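Local coordinates for PHOX (Pseudomonas fluorescens, PDB 4A9V), which catalyses the hydrolysis of phosphate monoesters as an alkaline phosphatase, using a complex iron-calcium cofactor bound within a beta-propeller, at residues Asn88-Asn93 with Gln177-Gly182; Cys192-Thr197 with Lys271-Ala276. One frame throughout, in Å; residues are numbered along the deposited sequence.

In the fold
Both contacts are buried near the middle of the propeller, with centres about 9 Å apart, and both supply ligands to the mu-oxo-diiron group. They share a sheet: strand 178-183 of contact 1 and strand 189-193 of contact 2 are antiparallel neighbours, and the amide of Ala180 probably donates to Glu273 O. Contact 1 ties strand 178-183, at the edge of that sheet, to the end of strand 82-89 in another, and its metal ligands, Glu90 and Cys179, go to one iron. Contact 2 sets the end of strand 189-193 against the loop before strand 276-279; the carboxylates of Glu194 and Glu273 between them reach both irons and a calcium, while Lys271 extends away to a hydroxyl.

Contact 1 (Asn88-Asn93 with Gln177-Gly182); sequences NNEYTN and QNCANG. With FEO (mu-oxo-diiron), chain S.
Glu90 runs as a straight arm from the backbone to the metal. Its CB lies 3.1 Å from Asn178 O, and CG, anti to the backbone N (chi1 -169°), passes along the same carbonyl oxygen. CD carries Glu90 OE2 past Cys179 CB to FE1 of the mu-oxo-diiron group, at 2.0 Å, while OE1, not an iron ligand, is hydrogen-bonded elsewhere. A glutamate suits the place because two methylenes let the carboxylate reach the iron from just beyond the end of strand 82-89. Cys179 SG binds the same iron at 2.5 Å, so one ligand comes from each segment. A water within hydrogen-bonding distance of Glu90 OE2 and Gln177 O accepts from Gln177 NE2, 2.8 Å away.

Asn88 ND2 donates both to Cys179 O, with an N-H...O angle of 171°, and to Ala180 O, with a more bent 138°. Both oxygens lie almost in its amide plane, while ND2 sits above each carbonyl plane. Tyr189 OH and Thr191 OG1 hydrogen-bond to Asn88 OD1 and help fix the rotation of the amide. The contact thus spans two sheets: strand 82-89, beside strand 68-76, meets edge strand 178-183, whose neighbour within its own sheet is strand 189-193.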
ATOM      1  N   ASN A  88       8.218  -2.972  -1.655  1.00  5.81           N
ATOM      2  CA  ASN A  88       8.117  -2.562  -0.270  1.00  5.83           C
ATOM      3  C   ASN A  88       8.248  -3.748   0.663  1.00  5.66           C
ATOM      4  O   ASN A  88       7.754  -4.836   0.365  1.00  6.32           O
ATOM      5  CB  ASN A  88       6.767  -1.922  -0.008  1.00  5.97           C
ATOM      6  CG  ASN A  88       6.618  -0.562  -0.645  1.00  6.24           C
ATOM      7  OD1 ASN A  88       7.563   0.005  -1.207  1.00  6.91           O
ATOM      8  ND2 ASN A  88       5.430  -0.004  -0.514  1.00  7.77           N
ATOM      9  N   ASN A  89       8.761  -3.468   1.858  1.00  5.99           N
ATOM     10  CA  ASN A  89       8.828  -4.421   2.955  1.00  6.62           C
ATOM     11  C   ASN A  89       8.168  -3.779   4.166  1.00  6.19           C
ATOM     12  O   ASN A  89       8.694  -2.816   4.727  1.00  7.01           O
ATOM     13  CB  ASN A  89      10.301  -4.741   3.245  1.00  6.82           C
ATOM     14  CG  ASN A  89      10.983  -5.401   2.070  1.00  7.78           C
ATOM     15  OD1 ASN A  89      11.929  -4.861   1.493  1.00  8.93           O
ATOM     16  ND2 ASN A  89      10.503  -6.585   1.702  1.00  7.96           N
ATOM     17  N   GLU A  90       6.958  -4.217   4.491  1.00  6.24           N
ATOM     18  CA  GLU A  90       6.100  -3.419   5.365  1.00  6.03           C
ATOM     19  C   GLU A  90       6.421  -3.575   6.851  1.00  6.71           C
ATOM     20  O   GLU A  90       6.424  -2.597   7.593  1.00  7.84           O
ATOM     21  CB  GLU A  90       4.630  -3.730   5.105  1.00  6.44           C
ATOM     22  CG  GLU A  90       3.705  -2.736   5.796  1.00  7.03           C
ATOM     23  CD  GLU A  90       2.237  -3.057   5.634  1.00  7.25           C
ATOM     24  OE1 GLU A  90       1.869  -4.240   5.780  1.00  8.70           O
ATOM     25  OE2 GLU A  90       1.443  -2.101   5.436  1.00  8.61           O
ATOM     26  N   TYR A  91       6.605  -4.806   7.313  1.00  6.58           N
ATOM     27  CA  TYR A  91       6.820  -5.058   8.733  1.00  7.38           C
ATOM     28  C   TYR A  91       7.422  -6.442   8.867  1.00  7.29           C
ATOM     29  O   TYR A  91       7.858  -7.024   7.868  1.00  8.11           O
ATOM     30  CB  TYR A  91       5.524  -4.869   9.553  1.00  7.88           C
ATOM     31  CG  TYR A  91       4.440  -5.900   9.332  1.00  7.78           C
ATOM     32  CD1 TYR A  91       3.642  -5.875   8.194  1.00  8.13           C
ATOM     33  CD2 TYR A  91       4.128  -6.821  10.315  1.00  8.39           C
ATOM     34  CE1 TYR A  91       2.587  -6.753   8.033  1.00  9.13           C
ATOM     35  CE2 TYR A  91       3.083  -7.713  10.162  1.00  9.27           C
ATOM     36  CZ  TYR A  91       2.304  -7.663   9.025  1.00  9.34           C
ATOM     37  OH  TYR A  91       1.265  -8.546   8.834  1.00 12.24           O
ATOM     38  N   THR A  92       7.547  -6.929  10.092  1.00  8.36           N
ATOM     39  CA  THR A  92       8.177  -8.223  10.298  1.00  8.47           C
ATOM     40  C   THR A  92       7.399  -9.048  11.307  1.00  8.64           C
ATOM     41  O   THR A  92       6.535  -8.541  12.015  1.00 11.55           O
ATOM     42  CB  THR A  92       9.668  -8.080  10.692  1.00 10.07           C
ATOM     43  OG1 THR A  92      10.290  -9.374  10.741  1.00 10.37           O
ATOM     44  CG2 THR A  92       9.822  -7.396  12.040  1.00 10.74           C
ATOM     45  N   ASN A  93       7.683 -10.341  11.315  1.00 10.06           N
ATOM     46  CA  ASN A  93       6.941 -11.307  12.109  1.00  9.18           C
ATOM     47  C   ASN A  93       7.864 -11.862  13.186  1.00  9.50           C
ATOM     48  O   ASN A  93       8.761 -12.653  12.885  1.00  9.13           O
ATOM     49  CB  ASN A  93       6.492 -12.440  11.191  1.00  9.85           C
ATOM     50  CG  ASN A  93       5.828 -11.921   9.927  1.00 10.53           C
ATOM     51  OD1 ASN A  93       4.823 -11.218   9.991  1.00 10.53           O
ATOM     52  ND2 ASN A  93       6.422 -12.213   8.776  1.00 10.16           N
ATOM     53  N   GLN A 177       7.431   0.606   7.754  1.00  6.92           N
ATOM     54  CA  GLN A 177       5.988   0.407   7.622  1.00  6.87           C
ATOM     55  C   GLN A 177       5.530   0.836   6.224  1.00  6.12           C
ATOM     56  O   GLN A 177       4.412   1.309   6.012  1.00  7.21           O
ATOM     57  CB  GLN A 177       5.210   1.088   8.753  1.00  7.38           C
ATOM     58  CG  GLN A 177       5.449   0.442  10.115  1.00  8.12           C
ATOM     59  CD  GLN A 177       4.707  -0.871  10.369  1.00  8.49           C
ATOM     60  OE1 GLN A 177       4.948  -1.523  11.388  1.00 11.08           O
ATOM     61  NE2 GLN A 177       3.693  -1.161   9.574  1.00  8.32           N
ATOM     62  N   ASN A 178       6.333   0.433   5.251  1.00  6.38           N
ATOM     63  CA  ASN A 178       6.100   0.710   3.836  1.00  6.22           C
ATOM     64  C   ASN A 178       5.037  -0.208   3.260  1.00  6.52           C
ATOM     65  O   ASN A 178       5.242  -1.416   3.142  1.00  6.85           O
ATOM     66  CB  ASN A 178       7.388   0.530   3.049  1.00  6.33           C
ATOM     67  CG  ASN A 178       8.481   1.409   3.564  1.00  7.44           C
ATOM     68  OD1 ASN A 178       9.033   1.156   4.636  1.00  8.56           O
ATOM     69  ND2 ASN A 178       8.663   2.548   2.906  1.00  9.51           N
ATOM     70  N   CYS A 179       3.893   0.381   2.939  1.00  6.11           N
ATOM     71  CA  CYS A 179       2.695  -0.345   2.578  1.00  5.99           C
ATOM     72  C   CYS A 179       2.665  -0.529   1.064  1.00  5.74           C
ATOM     73  O   CYS A 179       3.226  -1.493   0.546  1.00  7.03           O
ATOM     74  CB  CYS A 179       1.482   0.411   3.117  1.00  6.14           C
ATOM     75  SG  CYS A 179      -0.084  -0.387   2.776  1.00  7.59           S
ATOM     76  N   ALA A 180       2.125   0.433   0.331  1.00  6.30           N
ATOM     77  CA  ALA A 180       2.106   0.292  -1.119  1.00  6.38           C
ATOM     78  C   ALA A 180       2.749   1.504  -1.811  1.00  5.93           C
ATOM     79  O   ALA A 180       3.658   2.141  -1.247  1.00  6.84           O
ATOM     80  CB  ALA A 180       0.692  -0.023  -1.616  1.00  6.97           C
ATOM     81  N   ASN A 181       2.449   1.666  -3.099  1.00  6.27           N
ATOM     82  CA  ASN A 181       3.422   2.186  -4.037  1.00  6.59           C
ATOM     83  C   ASN A 181       2.814   3.155  -5.038  1.00  5.77           C
ATOM     84  O   ASN A 181       1.601   3.179  -5.256  1.00  6.37           O
ATOM     85  CB  ASN A 181       4.072   1.020  -4.799  1.00  7.11           C
ATOM     86  CG  ASN A 181       3.070   0.239  -5.633  1.00  7.34           C
ATOM     87  OD1 ASN A 181       2.045  -0.234  -5.121  1.00  7.16           O
ATOM     88  ND2 ASN A 181       3.315   0.167  -6.931  1.00  7.64           N
ATOM     89  N   GLY A 182       3.705   3.844  -5.752  1.00  6.23           N
ATOM     90  CA  GLY A 182       3.387   4.503  -7.007  1.00  7.01           C
ATOM     91  C   GLY A 182       4.569   4.438  -7.946  1.00  6.22           C
ATOM     92  O   GLY A 182       5.703   4.242  -7.520  1.00  6.83           O
TER
HETATM   93 FE1  FEO S1594      -0.464  -1.802   4.745  1.00  7.69          FE
HETATM   94 FE2  FEO S1594      -3.701  -0.551   4.613  1.00  7.08          FE
HETATM   95  O   FEO S1594      -2.381  -1.944   4.406  1.00  7.92           O
HETATM   96  O   HOH W   1       2.240  -0.111   7.428  1.00 11.86           O
HETATM   97  O   HOH W   2      -0.395  -3.652   3.633  1.00  8.23           O
HETATM   98  O   HOH W   3      -1.129  -3.010   6.548  1.00 13.70           O

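Contact 2 (Cys192-Thr197 with Lys271-Ala276); sequences CEENFT and KHENAA. With CA (calcium ion), chain Q; FEO (mu-oxo-diiron), chain S.
Lys271 lays its extended chain alongside the inverse gamma turn centred on Asn195, its CB and CG against Glu194 O, which is 3.2 Å from Lys271 CG. Farther out, CD passes Asn195 OD1 and the chain crosses Thr197 at about a right angle. NZ donates to Thr197 OG1 at 3.1 Å and to a water within hydrogen-bonding distance of Asn195 OD1; outside the segments it meets Tyr216, its strongest polar partner, and forms a salt bridge with Glu293. A long aliphatic chain ending in a charge suits this path; an alanine here, lacking everything beyond CB, would probably loosen the turn, the packing on Glu194 O being reduced and the bonds to Thr197 and Glu293 lost.

At the Cys192 end of the contact, Cys192 CB presses on Glu273 O and its compact thiol lies over the Asn274 backbone. A weak hydrogen bond from His272 N to Glu193 O joins the segments between these two ends.

Glu194 and Glu273 run side by side toward the metals, their carboxylate planes 87° apart. Glu194 bridges the irons, OE1 to FE1 at 2.0 Å and OE2 to FE2 at 2.1 Å. Bent at chi2 (93°), Glu273 puts OE1 on FE2 and OE2 on calcium, at 2.3 Å. Their nearest oxygens, Glu194 OE2 and Glu273 OE1, are 2.9 Å apart: the shared iron probably offsets their repulsion and keeps both carboxylates ionised.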
ATOM      1  N   CYS A 192       5.102   4.331   0.389  1.00  5.49           N
ATOM      2  CA  CYS A 192       4.131   4.980   1.254  1.00  5.98           C
ATOM      3  C   CYS A 192       4.250   4.454   2.678  1.00  6.15           C
ATOM      4  O   CYS A 192       4.110   3.256   2.913  1.00  7.08           O
ATOM      5  CB  CYS A 192       2.733   4.690   0.727  1.00  6.50           C
ATOM      6  SG  CYS A 192       2.387   5.547  -0.815  1.00  8.53           S
ATOM      7  N   GLU A 193       4.494   5.350   3.629  1.00  6.15           N
ATOM      8  CA  GLU A 193       4.577   4.997   5.044  1.00  6.73           C
ATOM      9  C   GLU A 193       3.176   5.004   5.641  1.00  7.02           C
ATOM     10  O   GLU A 193       2.510   6.037   5.651  1.00  7.05           O
ATOM     11  CB  GLU A 193       5.478   6.002   5.774  1.00  6.69           C
ATOM     12  CG  GLU A 193       6.909   5.953   5.274  1.00  7.02           C
ATOM     13  CD  GLU A 193       7.792   7.115   5.708  1.00  6.84           C
ATOM     14  OE1 GLU A 193       7.310   8.109   6.299  1.00  7.55           O
ATOM     15  OE2 GLU A 193       9.015   7.020   5.446  1.00  7.50           O
ATOM     16  N   GLU A 194       2.732   3.844   6.118  1.00  6.88           N
ATOM     17  CA  GLU A 194       1.347   3.660   6.567  1.00  6.77           C
ATOM     18  C   GLU A 194       1.281   3.623   8.104  1.00  6.39           C
ATOM     19  O   GLU A 194       1.186   4.671   8.730  1.00  6.89           O
ATOM     20  CB  GLU A 194       0.713   2.412   5.922  1.00  6.51           C
ATOM     21  CG  GLU A 194      -0.753   2.211   6.287  1.00  6.62           C
ATOM     22  CD  GLU A 194      -1.278   0.845   5.911  1.00  7.24           C
ATOM     23  OE1 GLU A 194      -0.482  -0.121   5.904  1.00  7.00           O
ATOM     24  OE2 GLU A 194      -2.500   0.729   5.704  1.00  7.75           O
ATOM     25  N   ASN A 195       1.445   2.455   8.722  1.00  6.87           N
ATOM     26  CA  ASN A 195       1.249   2.324  10.173  1.00  7.78           C
ATOM     27  C   ASN A 195       2.509   2.658  10.969  1.00  7.39           C
ATOM     28  O   ASN A 195       2.903   1.953  11.912  1.00  8.05           O
ATOM     29  CB  ASN A 195       0.732   0.933  10.507  1.00  8.30           C
ATOM     30  CG  ASN A 195      -0.693   0.736  10.040  1.00 11.27           C
ATOM     31  OD1 ASN A 195      -1.571   1.538  10.364  1.00 14.02           O
ATOM     32  ND2 ASN A 195      -0.911  -0.256   9.196  1.00 18.13           N
ATOM     33  N   PHE A 196       3.090   3.802  10.638  1.00  7.74           N
ATOM     34  CA  PHE A 196       4.343   4.225  11.245  1.00  7.82           C
ATOM     35  C   PHE A 196       4.197   4.467  12.744  1.00  7.14           C
ATOM     36  O   PHE A 196       5.134   4.256  13.506  1.00  8.41           O
ATOM     37  CB  PHE A 196       4.895   5.476  10.550  1.00  8.27           C
ATOM     38  CG  PHE A 196       4.076   6.717  10.776  1.00  8.04           C
ATOM     39  CD1 PHE A 196       2.972   7.005   9.994  1.00  8.50           C
ATOM     40  CD2 PHE A 196       4.449   7.627  11.745  1.00  8.27           C
ATOM     41  CE1 PHE A 196       2.224   8.146  10.223  1.00  8.57           C
ATOM     42  CE2 PHE A 196       3.702   8.763  11.981  1.00  8.94           C
ATOM     43  CZ  PHE A 196       2.596   9.035  11.212  1.00  9.59           C
ATOM     44  N   THR A 197       3.021   4.922  13.162  1.00  7.47           N
ATOM     45  CA  THR A 197       2.778   5.257  14.559  1.00  7.83           C
ATOM     46  C   THR A 197       2.888   4.040  15.466  1.00  7.83           C
ATOM     47  O   THR A 197       3.209   4.184  16.644  1.00  9.23           O
ATOM     48  CB  THR A 197       1.390   5.896  14.740  1.00  9.33           C
ATOM     49  OG1 THR A 197       0.402   5.046  14.153  1.00 10.03           O
ATOM     50  CG2 THR A 197       1.325   7.254  14.070  1.00 10.16           C
ATOM     51  N   LYS A 271      -1.497   7.991   7.152  1.00  6.31           N
ATOM     52  CA  LYS A 271      -1.135   6.585   7.045  1.00  6.23           C
ATOM     53  C   LYS A 271      -1.331   6.123   5.595  1.00  6.36           C
ATOM     54  O   LYS A 271      -2.362   5.562   5.220  1.00  6.63           O
ATOM     55  CB  LYS A 271      -1.902   5.756   8.075  1.00  6.79           C
ATOM     56  CG  LYS A 271      -1.569   6.212   9.478  1.00  6.53           C
ATOM     57  CD  LYS A 271      -2.155   5.360  10.585  1.00  7.90           C
ATOM     58  CE  LYS A 271      -1.901   6.033  11.924  1.00  9.30           C
ATOM     59  NZ  LYS A 271      -2.507   5.299  13.065  1.00 10.35           N
ATOM     60  N   HIS A 272      -0.371   6.514   4.759  1.00  6.15           N
ATOM     61  CA  HIS A 272      -0.479   6.351   3.312  1.00  5.87           C
ATOM     62  C   HIS A 272      -0.519   4.896   2.921  1.00  5.94           C
ATOM     63  O   HIS A 272       0.404   4.149   3.243  1.00  6.97           O
ATOM     64  CB  HIS A 272       0.739   6.970   2.638  1.00  6.33           C
ATOM     65  CG  HIS A 272       0.788   8.470   2.697  1.00  6.12           C
ATOM     66  ND1 HIS A 272       0.224   9.243   1.741  1.00  6.35           N
ATOM     67  CD2 HIS A 272       1.412   9.330   3.582  1.00  6.75           C
ATOM     68  CE1 HIS A 272       0.466  10.532   2.014  1.00  7.05           C
ATOM     69  NE2 HIS A 272       1.187  10.590   3.135  1.00  7.09           N
ATOM     70  N   GLU A 273      -1.489   4.522   2.088  1.00  5.78           N
ATOM     71  CA  GLU A 273      -1.522   3.183   1.502  1.00  5.73           C
ATOM     72  C   GLU A 273      -0.727   3.157   0.195  1.00  5.83           C
ATOM     73  O   GLU A 273       0.370   2.606   0.147  1.00  6.30           O
ATOM     74  CB  GLU A 273      -2.949   2.709   1.278  1.00  6.42           C
ATOM     75  CG  GLU A 273      -3.004   1.276   0.767  1.00  6.49           C
ATOM     76  CD  GLU A 273      -3.159   0.242   1.862  1.00  6.36           C
ATOM     77  OE1 GLU A 273      -3.520   0.638   3.000  1.00  7.30           O
ATOM     78  OE2 GLU A 273      -2.956  -0.963   1.563  1.00  6.80           O
ATOM     79  N   ASN A 274      -1.273   3.738  -0.874  1.00  5.83           N
ATOM     80  CA  ASN A 274      -0.550   3.831  -2.144  1.00  6.03           C
ATOM     81  C   ASN A 274      -0.651   5.231  -2.737  1.00  5.59           C
ATOM     82  O   ASN A 274      -1.168   6.159  -2.120  1.00  6.11           O
ATOM     83  CB  ASN A 274      -0.942   2.707  -3.143  1.00  5.84           C
ATOM     84  CG  ASN A 274      -2.091   3.081  -4.068  1.00  5.97           C
ATOM     85  OD1 ASN A 274      -3.016   3.801  -3.688  1.00  6.22           O
ATOM     86  ND2 ASN A 274      -2.107   2.475  -5.251  1.00  6.71           N
ATOM     87  N   ALA A 275      -0.065   5.388  -3.917  1.00  6.24           N
ATOM     88  CA  ALA A 275       0.043   6.684  -4.566  1.00  6.59           C
ATOM     89  C   ALA A 275      -0.186   6.478  -6.060  1.00  6.95           C
ATOM     90  O   ALA A 275       0.652   5.916  -6.756  1.00  8.67           O
ATOM     91  CB  ALA A 275       1.416   7.286  -4.305  1.00  7.63           C
ATOM     92  N   ALA A 276      -1.391   6.799  -6.511  1.00  6.31           N
ATOM     93  CA  ALA A 276      -1.833   6.486  -7.869  1.00  6.90           C
ATOM     94  C   ALA A 276      -1.587   7.672  -8.787  1.00  6.66           C
ATOM     95  O   ALA A 276      -2.166   8.739  -8.592  1.00  7.16           O
ATOM     96  CB  ALA A 276      -3.311   6.126  -7.872  1.00  7.55           C
TER
HETATM   97 CA    CA Q1591      -2.856  -3.145   2.322  1.00  7.90          CA
HETATM   98 FE1  FEO S1594      -0.464  -1.802   4.745  1.00  7.69          FE
HETATM   99 FE2  FEO S1594      -3.701  -0.551   4.613  1.00  7.08          FE
HETATM  100  O   FEO S1594      -2.381  -1.944   4.406  1.00  7.92           O
HETATM  101  O   HOH W   4      -1.566   2.667  12.941  1.00 15.25           O
HETATM  102  O   HOH W   2      -0.395  -3.652   3.633  1.00  8.23           O
HETATM  103  O   HOH W   5      -0.853  -2.777   0.850  1.00  8.22           O
HETATM  104  O   HOH W   6      -2.262  -5.341   1.309  1.00  9.43           O
HETATM  105  O   HOH W   7      -3.108  -4.696   4.429  1.00 10.54           O
HETATM  106  O   HOH W   3      -1.129  -3.010   6.548  1.00 13.70           O